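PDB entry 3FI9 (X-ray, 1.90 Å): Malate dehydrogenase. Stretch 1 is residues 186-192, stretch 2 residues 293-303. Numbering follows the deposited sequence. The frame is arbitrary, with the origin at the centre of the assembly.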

# COMPACT_ATOMS: atom_id res chain seq x y z
N MET A 186 25.82 -7.37 7.63
CA MET A 186 25.91 -6.94 6.24
C MET A 186 27.35 -6.61 5.92
O MET A 186 28.10 -6.19 6.79
N ALA A 187 27.72 -6.76 4.64
CA ALA A 187 29.01 -6.30 4.11
C ALA A 187 28.77 -5.18 3.08
O ALA A 187 28.23 -5.43 2.01
N VAL A 188 29.14 -3.96 3.44
CA VAL A 188 28.99 -2.79 2.59
C VAL A 188 30.09 -2.76 1.53
O VAL A 188 31.29 -2.77 1.84
N PHE A 189 29.69 -2.79 0.27
CA PHE A 189 30.62 -2.66 -0.86
C PHE A 189 30.60 -1.23 -1.40
O PHE A 189 30.07 -0.97 -2.47
N ALA A 190 31.19 -0.31 -0.64
CA ALA A 190 31.16 1.12 -1.05
C ALA A 190 31.80 1.39 -2.42
O ALA A 190 31.49 2.37 -3.12
N SER A 191 32.72 0.54 -2.83
CA SER A 191 33.28 0.72 -4.15
C SER A 191 32.22 0.70 -5.30
O SER A 191 32.52 1.14 -6.39
N THR A 192 31.01 0.19 -5.07
CA THR A 192 30.02 0.12 -6.14
C THR A 192 29.29 1.45 -6.35
O THR A 192 28.67 1.65 -7.38
N GLN A 293 34.78 -11.50 -8.62
CA GLN A 293 34.97 -10.21 -9.27
C GLN A 293 34.17 -9.10 -8.58
O GLN A 293 34.11 -7.98 -9.08
N LEU A 294 33.54 -9.41 -7.45
CA LEU A 294 32.76 -8.39 -6.73
C LEU A 294 33.64 -7.43 -5.96
O LEU A 294 34.47 -7.86 -5.15
N GLY A 295 33.43 -6.14 -6.16
CA GLY A 295 34.16 -5.12 -5.40
C GLY A 295 35.67 -5.32 -5.46
O GLY A 295 36.21 -5.76 -6.49
N ASN A 296 36.35 -4.97 -4.38
CA ASN A 296 37.79 -5.20 -4.27
C ASN A 296 38.16 -6.25 -3.25
O ASN A 296 37.30 -6.84 -2.60
N GLU A 297 39.45 -6.46 -3.07
CA GLU A 297 39.87 -7.55 -2.18
C GLU A 297 39.44 -7.34 -0.74
O GLU A 297 39.02 -8.29 -0.08
N ALA A 298 39.59 -6.13 -0.23
CA ALA A 298 39.14 -5.84 1.13
C ALA A 298 37.64 -6.08 1.35
O ALA A 298 37.24 -6.61 2.39
N GLU A 299 36.82 -5.65 0.39
CA GLU A 299 35.37 -5.89 0.52
C GLU A 299 35.07 -7.38 0.50
O GLU A 299 34.24 -7.86 1.27
N ARG A 300 35.73 -8.13 -0.39
CA ARG A 300 35.52 -9.59 -0.43
C ARG A 300 35.90 -10.24 0.91
O ARG A 300 35.27 -11.23 1.35
N ALA A 301 36.89 -9.68 1.58
CA ALA A 301 37.25 -10.21 2.92
C ALA A 301 36.17 -9.92 3.95
O ALA A 301 35.92 -10.71 4.88
N ALA A 302 35.53 -8.76 3.83
CA ALA A 302 34.44 -8.44 4.71
C ALA A 302 33.27 -9.40 4.44
O ALA A 302 32.61 -9.87 5.37
N LEU A 303 33.04 -9.68 3.16
CA LEU A 303 32.03 -10.64 2.70
C LEU A 303 32.31 -12.06 3.26
O LEU A 303 31.39 -12.76 3.69

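The carboxylate of Glu 299 is the polar hub between the two stretches. With its CA-to-CB bond directed toward the other stretch and chi1 in m and chi2 in t, it extends to the 3-10 turn at 190-192. Ser 191, in the p rotamer, donates from OG to Glu 299 OE1 at 2.7 Å, while Ser 191 N donates to Glu 299 OE2 at 2.9 Å, nearly linear at 167°, so one residue engages both carboxylate oxygens. Ala 190 N also lies 3.1 Å from Glu 299 OE2, but the angle is too poor for a hydrogen bond; this amide instead donates to water 2 at 2.8 Å from Ala 190 N. The same water donates to Glu 299 OE2 (2.8 Å from its oxygen) and to Val 188 O (3.0 Å), tying the end of the strand to the helix.

The glutamate is held from its own side as well. Asn 296 N donates to Glu 299 OE1 (3.0 Å), and Asn 296 OD1, at the N-cap, accepts from Glu 299 N (2.8 Å).

Beneath this network lies Phe 189 (chi1 m), the residue most covered by the opposing stretch. Its CA-to-CB bond points sideways, yet the ring comes nearer, and Glu 299 CB sits over one face, 3.5 Å from the ring centroid in a CH-pi contact. Phe 189 CZ meets Leu 303 CB at 3.9 Å near the ring plane, and Phe 189 CE2 reaches Leu 294 CB at 3.8 Å. Gly 295 CA approaches Phe 189 CD2 to 3.7 Å; an ideal CB there would clash with that atom and with Glu 299 OE1, and the positive phi also favours glycine.

Farther along the antiparallel strand and helix, Ala 187 points toward the helix, its CB 4.4 Å from Ala 302 CB and 4.3 Å from Leu 303 CD1. Met 186 and Val 188 point away.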

# COMPACT_ATOMS: atom_id res chain seq x y z
CB MET A 186 25.00 -5.73 5.94
CG MET A 186 25.53 -4.36 6.43
SD MET A 186 24.29 -3.02 6.33
CE MET A 186 25.33 -1.63 6.65
CB ALA A 187 29.76 -7.48 3.45
CB VAL A 188 29.04 -1.49 3.46
CG1 VAL A 188 28.66 -0.30 2.62
CG2 VAL A 188 28.10 -1.60 4.70
CB PHE A 189 30.29 -3.66 -1.98
CG PHE A 189 30.88 -5.01 -1.75
CD1 PHE A 189 30.67 -5.66 -0.52
CD2 PHE A 189 31.60 -5.65 -2.75
CE1 PHE A 189 31.23 -6.96 -0.27
CE2 PHE A 189 32.14 -6.97 -2.53
CZ PHE A 189 31.94 -7.61 -1.29
CB ALA A 190 31.81 1.98 0.04
CB SER A 191 34.34 -0.35 -4.43
OG SER A 191 33.72 -1.59 -4.67
CB THR A 192 28.90 -0.94 -5.88
OG1 THR A 192 28.05 -0.51 -4.82
CG2 THR A 192 29.46 -2.33 -5.54
CB GLN A 293 34.58 -10.25 -10.74
CG GLN A 293 33.31 -9.46 -11.04
CD GLN A 293 32.68 -9.78 -12.38
OE1 GLN A 293 33.38 -9.89 -13.41
NE2 GLN A 293 31.36 -9.91 -12.40
CB LEU A 294 31.78 -9.00 -5.74
CG LEU A 294 30.38 -9.49 -6.06
CD1 LEU A 294 29.71 -9.76 -4.70
CD2 LEU A 294 29.53 -8.53 -6.95
CB ASN A 296 38.52 -3.90 -3.92
CG ASN A 296 38.01 -3.24 -2.63
OD1 ASN A 296 37.76 -3.89 -1.61
ND2 ASN A 296 37.91 -1.92 -2.66
CB GLU A 297 41.38 -7.75 -2.22
CG GLU A 297 41.85 -8.95 -1.39
CD GLU A 297 43.31 -9.27 -1.71
OE1 GLU A 297 43.96 -8.45 -2.39
OE2 GLU A 297 43.81 -10.31 -1.28
CB ALA A 298 39.52 -4.40 1.54
CB GLU A 299 34.64 -5.15 -0.60
CG GLU A 299 34.77 -3.66 -0.45
CD GLU A 299 34.26 -2.89 -1.65
OE1 GLU A 299 34.31 -3.40 -2.78
OE2 GLU A 299 33.84 -1.74 -1.46
CB ARG A 300 36.25 -10.23 -1.61
CG ARG A 300 35.59 -9.84 -2.94
CD ARG A 300 36.15 -10.62 -4.09
NE ARG A 300 37.56 -10.33 -4.38
CZ ARG A 300 37.99 -9.33 -5.12
NH1 ARG A 300 37.15 -8.45 -5.66
NH2 ARG A 300 39.30 -9.20 -5.33
CB ALA A 301 38.62 -9.68 3.37
CB ALA A 302 33.99 -6.96 4.50
CB LEU A 303 31.95 -10.67 1.18
CG LEU A 303 30.84 -11.54 0.55
CD1 LEU A 303 29.47 -11.07 1.02
CD2 LEU A 303 30.87 -11.56 -0.97
O HOH W 1 30.90 -7.77 7.35
O HOH W 2 33.35 -0.67 1.06